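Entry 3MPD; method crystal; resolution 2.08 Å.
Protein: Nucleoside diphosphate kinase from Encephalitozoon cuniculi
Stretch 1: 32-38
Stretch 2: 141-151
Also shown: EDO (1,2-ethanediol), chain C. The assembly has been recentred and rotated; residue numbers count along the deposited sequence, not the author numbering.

Stretch 1 (32-38) KGLYLAA
Stretch 2, residues 141-151: PVSFFDKEWIY

How does the start of stretch 2 meet the strand? Stretch 1 leaves a helix at G33 and becomes a strand over 35-38, with phi/psi -109/120 at Y35, -67/128 at L36 and -121/-20 at A37. Stretch 2 runs antiparallel to it, with A37 nearest V142 (CA to CA 6.0 Å), Y35 nearest F144 (CA to CA 6.9 Å) and G33 nearest I150 (CA to CA 6.8 Å). V142, extended at -103/156 with chi1 m, points toward the strand. V142 CG1 lies 4.0 Å from A37 CB and 3.8 Å from L36 O, and V142 CG2 lies 4.1 Å from Y35 CB; both methyls pack on A37, and CG2 alone also reaches Y35 CB. S143 (-73/128, chi1 t) points away.

What surrounds the ring of Y35? This side chain (chi1 m, chi2 -80°) points toward stretch 2 and is the most heavily covered of the contact. F144 (-81/73, chi1 m, chi2 -48°) sets its CA over one face of the tyrosine ring, 3.8 Å from the Y35 ring centroid and 23° off the normal, a CH-pi contact. The two rings meet obliquely, planes at 46° and centroids 5.3 Å apart, with Y35 CD2 3.6 Å from F144 CD1. F145 (-58/-27, chi1 p, chi2 80°) instead offers its face to the edge of Y35: the planes stand at 89°, the centroids are 5.1 Å apart, and Y35 CD1 is 3.7 Å from F145 CE2.

Where does the tyrosine hydroxyl end up? A type I turn from F144 to K147, closed by K147 N to F144 O at 3.1 Å, brings D146 (-125/29, chi1 p, chi2 1°) to the tip of the ring. There Y35 OH donates a hydrogen bond to D146 OD1 at 2.7 Å, the one hydrogen bond across the contact, giving the buried hydroxyl a polar partner. K147 N is also near, 3.1 Å from Y35 OH, but the angle is too poor for a bond.

How does the C-terminal end close against G33? Around 147-150 the backbone forms a weakly bonded helix (-53/-42, -62/-20, -98/-13, -110/-33), with W149 N to D146 O at 2.9 Å and Y151 N to K147 O at 3.0 Å. I150 (chi1 m, chi2 t) points toward stretch 1 and lays I150 CD1 3.8 Å from G33 CA. On G33, at 109/1 in a Schellman motif, an ideal CB would lie 3.2 Å from I150 CD1, jammed against the preceding carbonyl O. Y151 (chi1 m, chi2 -58°) brings Y151 OH 4.5 Å from Y35 CE2.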

# COMPACT_ATOMS: atom_id res chain seq x y z
N LYS A 32 -0.96 15.19 -1.64
CA LYS A 32 -1.14 16.21 -0.61
C LYS A 32 0.14 16.43 0.24
O LYS A 32 0.25 17.46 0.93
CB LYS A 32 -2.32 15.85 0.30
CG LYS A 32 -2.69 16.92 1.37
CD LYS A 32 -3.03 18.31 0.78
CE LYS A 32 -3.83 19.15 1.80
NZ LYS A 32 -4.17 20.51 1.29
N GLY A 33 1.07 15.48 0.20
CA GLY A 33 2.37 15.64 0.84
C GLY A 33 2.59 14.79 2.09
O GLY A 33 3.64 14.89 2.74
N LEU A 34 1.59 13.97 2.45
CA LEU A 34 1.70 13.13 3.63
C LEU A 34 2.68 11.99 3.37
O LEU A 34 2.95 11.63 2.22
CB LEU A 34 0.32 12.61 4.08
CG LEU A 34 -0.61 13.70 4.65
CD1 LEU A 34 -2.03 13.15 4.84
CD2 LEU A 34 -0.03 14.32 5.99
N TYR A 35 3.19 11.42 4.45
CA TYR A 35 4.18 10.36 4.33
C TYR A 35 3.59 9.04 4.74
O TYR A 35 3.19 8.88 5.89
CB TYR A 35 5.40 10.67 5.22
CG TYR A 35 6.11 11.94 4.81
CD1 TYR A 35 7.00 11.94 3.73
CD2 TYR A 35 5.91 13.14 5.50
CE1 TYR A 35 7.66 13.07 3.34
CE2 TYR A 35 6.58 14.31 5.13
CZ TYR A 35 7.44 14.27 4.03
OH TYR A 35 8.13 15.39 3.66
N LEU A 36 3.58 8.07 3.83
CA LEU A 36 3.18 6.71 4.20
C LEU A 36 4.20 6.08 5.15
O LEU A 36 5.40 6.09 4.85
CB LEU A 36 3.03 5.85 2.93
CG LEU A 36 2.56 4.41 3.15
CD1 LEU A 36 1.13 4.42 3.73
CD2 LEU A 36 2.63 3.59 1.87
N ALA A 37 3.73 5.56 6.30
CA ALA A 37 4.62 4.93 7.32
C ALA A 37 4.31 3.47 7.65
O ALA A 37 5.16 2.77 8.22
CB ALA A 37 4.64 5.76 8.65
N ALA A 38 3.10 3.02 7.34
CA ALA A 38 2.76 1.62 7.56
C ALA A 38 1.64 1.26 6.64
O ALA A 38 0.88 2.14 6.24
CB ALA A 38 2.35 1.36 9.03
N PRO A 141 9.82 5.02 12.38
CA PRO A 141 9.92 6.38 11.88
C PRO A 141 10.34 6.38 10.42
O PRO A 141 11.29 5.69 10.05
CB PRO A 141 11.03 7.00 12.75
CG PRO A 141 11.85 5.80 13.23
CD PRO A 141 10.78 4.78 13.48
N VAL A 142 9.63 7.14 9.61
CA VAL A 142 10.05 7.32 8.22
C VAL A 142 10.71 8.67 8.03
O VAL A 142 10.45 9.63 8.76
CB VAL A 142 8.87 7.17 7.21
CG1 VAL A 142 8.38 5.70 7.17
CG2 VAL A 142 7.74 8.16 7.52
N SER A 143 11.53 8.73 6.99
CA SER A 143 12.19 9.94 6.58
C SER A 143 11.18 10.86 5.93
O SER A 143 10.43 10.45 5.03
CB SER A 143 13.32 9.60 5.61
OG SER A 143 13.77 10.75 4.89
N PHE A 144 11.14 12.11 6.40
CA PHE A 144 10.34 13.13 5.75
C PHE A 144 11.17 13.65 4.56
O PHE A 144 11.72 14.75 4.58
CB PHE A 144 9.95 14.23 6.75
CG PHE A 144 9.38 13.69 8.06
CD1 PHE A 144 8.40 12.70 8.06
CD2 PHE A 144 9.85 14.17 9.29
CE1 PHE A 144 7.87 12.18 9.27
CE2 PHE A 144 9.34 13.67 10.52
CZ PHE A 144 8.34 12.68 10.51
N PHE A 145 11.26 12.82 3.51
CA PHE A 145 12.25 13.02 2.45
C PHE A 145 12.17 14.36 1.73
O PHE A 145 13.18 14.84 1.21
CB PHE A 145 12.21 11.88 1.43
CG PHE A 145 10.83 11.55 0.96
CD1 PHE A 145 10.19 12.33 -0.01
CD2 PHE A 145 10.14 10.48 1.53
CE1 PHE A 145 8.90 12.02 -0.44
CE2 PHE A 145 8.83 10.14 1.10
CZ PHE A 145 8.21 10.92 0.11
N ASP A 146 11.00 14.97 1.69
CA ASP A 146 10.87 16.24 0.99
C ASP A 146 10.30 17.35 1.87
O ASP A 146 9.69 18.30 1.36
CB ASP A 146 10.10 16.07 -0.36
CG ASP A 146 8.70 15.49 -0.19
OD1 ASP A 146 8.26 15.22 0.95
OD2 ASP A 146 8.01 15.31 -1.21
N LYS A 147 10.54 17.26 3.19
CA LYS A 147 9.93 18.17 4.17
C LYS A 147 10.18 19.63 3.82
O LYS A 147 9.29 20.46 3.95
CB LYS A 147 10.44 17.89 5.62
N GLU A 148 11.39 19.95 3.38
CA GLU A 148 11.77 21.32 3.01
C GLU A 148 10.98 21.94 1.86
O GLU A 148 10.98 23.14 1.73
CB GLU A 148 13.27 21.41 2.67
CG GLU A 148 14.18 20.86 3.74
CD GLU A 148 13.91 21.47 5.09
OE1 GLU A 148 14.14 22.70 5.24
OE2 GLU A 148 13.44 20.73 6.00
N TRP A 149 10.34 21.12 1.03
CA TRP A 149 9.62 21.60 -0.16
C TRP A 149 8.12 21.75 0.11
O TRP A 149 7.39 22.36 -0.67
CB TRP A 149 9.83 20.65 -1.35
CG TRP A 149 11.29 20.48 -1.74
CD1 TRP A 149 12.32 21.34 -1.46
CD2 TRP A 149 11.85 19.42 -2.51
NE1 TRP A 149 13.52 20.86 -1.98
CE2 TRP A 149 13.25 19.68 -2.65
CE3 TRP A 149 11.32 18.27 -3.11
CZ2 TRP A 149 14.11 18.82 -3.34
CZ3 TRP A 149 12.18 17.40 -3.79
CH2 TRP A 149 13.56 17.70 -3.91
N ILE A 150 7.69 21.18 1.24
CA ILE A 150 6.27 21.14 1.58
C ILE A 150 5.93 22.07 2.78
O ILE A 150 4.83 22.65 2.83
CB ILE A 150 5.83 19.68 1.80
CG1 ILE A 150 6.03 18.88 0.50
CG2 ILE A 150 4.38 19.62 2.20
CD1 ILE A 150 5.71 17.40 0.60
N TYR A 151 6.86 22.22 3.72
CA TYR A 151 6.74 23.14 4.88
C TYR A 151 7.79 24.22 4.90
O TYR A 151 8.92 24.00 4.47
CB TYR A 151 6.90 22.38 6.18
CG TYR A 151 6.12 21.12 6.22
CD1 TYR A 151 4.74 21.15 6.06
CD2 TYR A 151 6.74 19.89 6.42
CE1 TYR A 151 3.99 19.99 6.11
CE2 TYR A 151 5.99 18.71 6.45
CZ TYR A 151 4.62 18.78 6.31
OH TYR A 151 3.84 17.65 6.35
OXT TYR A 151 7.57 25.35 5.35
C1 EDO C . 15.40 18.24 0.80
O1 EDO C . 15.47 17.14 -0.12
C2 EDO C . 13.93 18.54 1.01
O2 EDO C . 13.50 17.93 2.24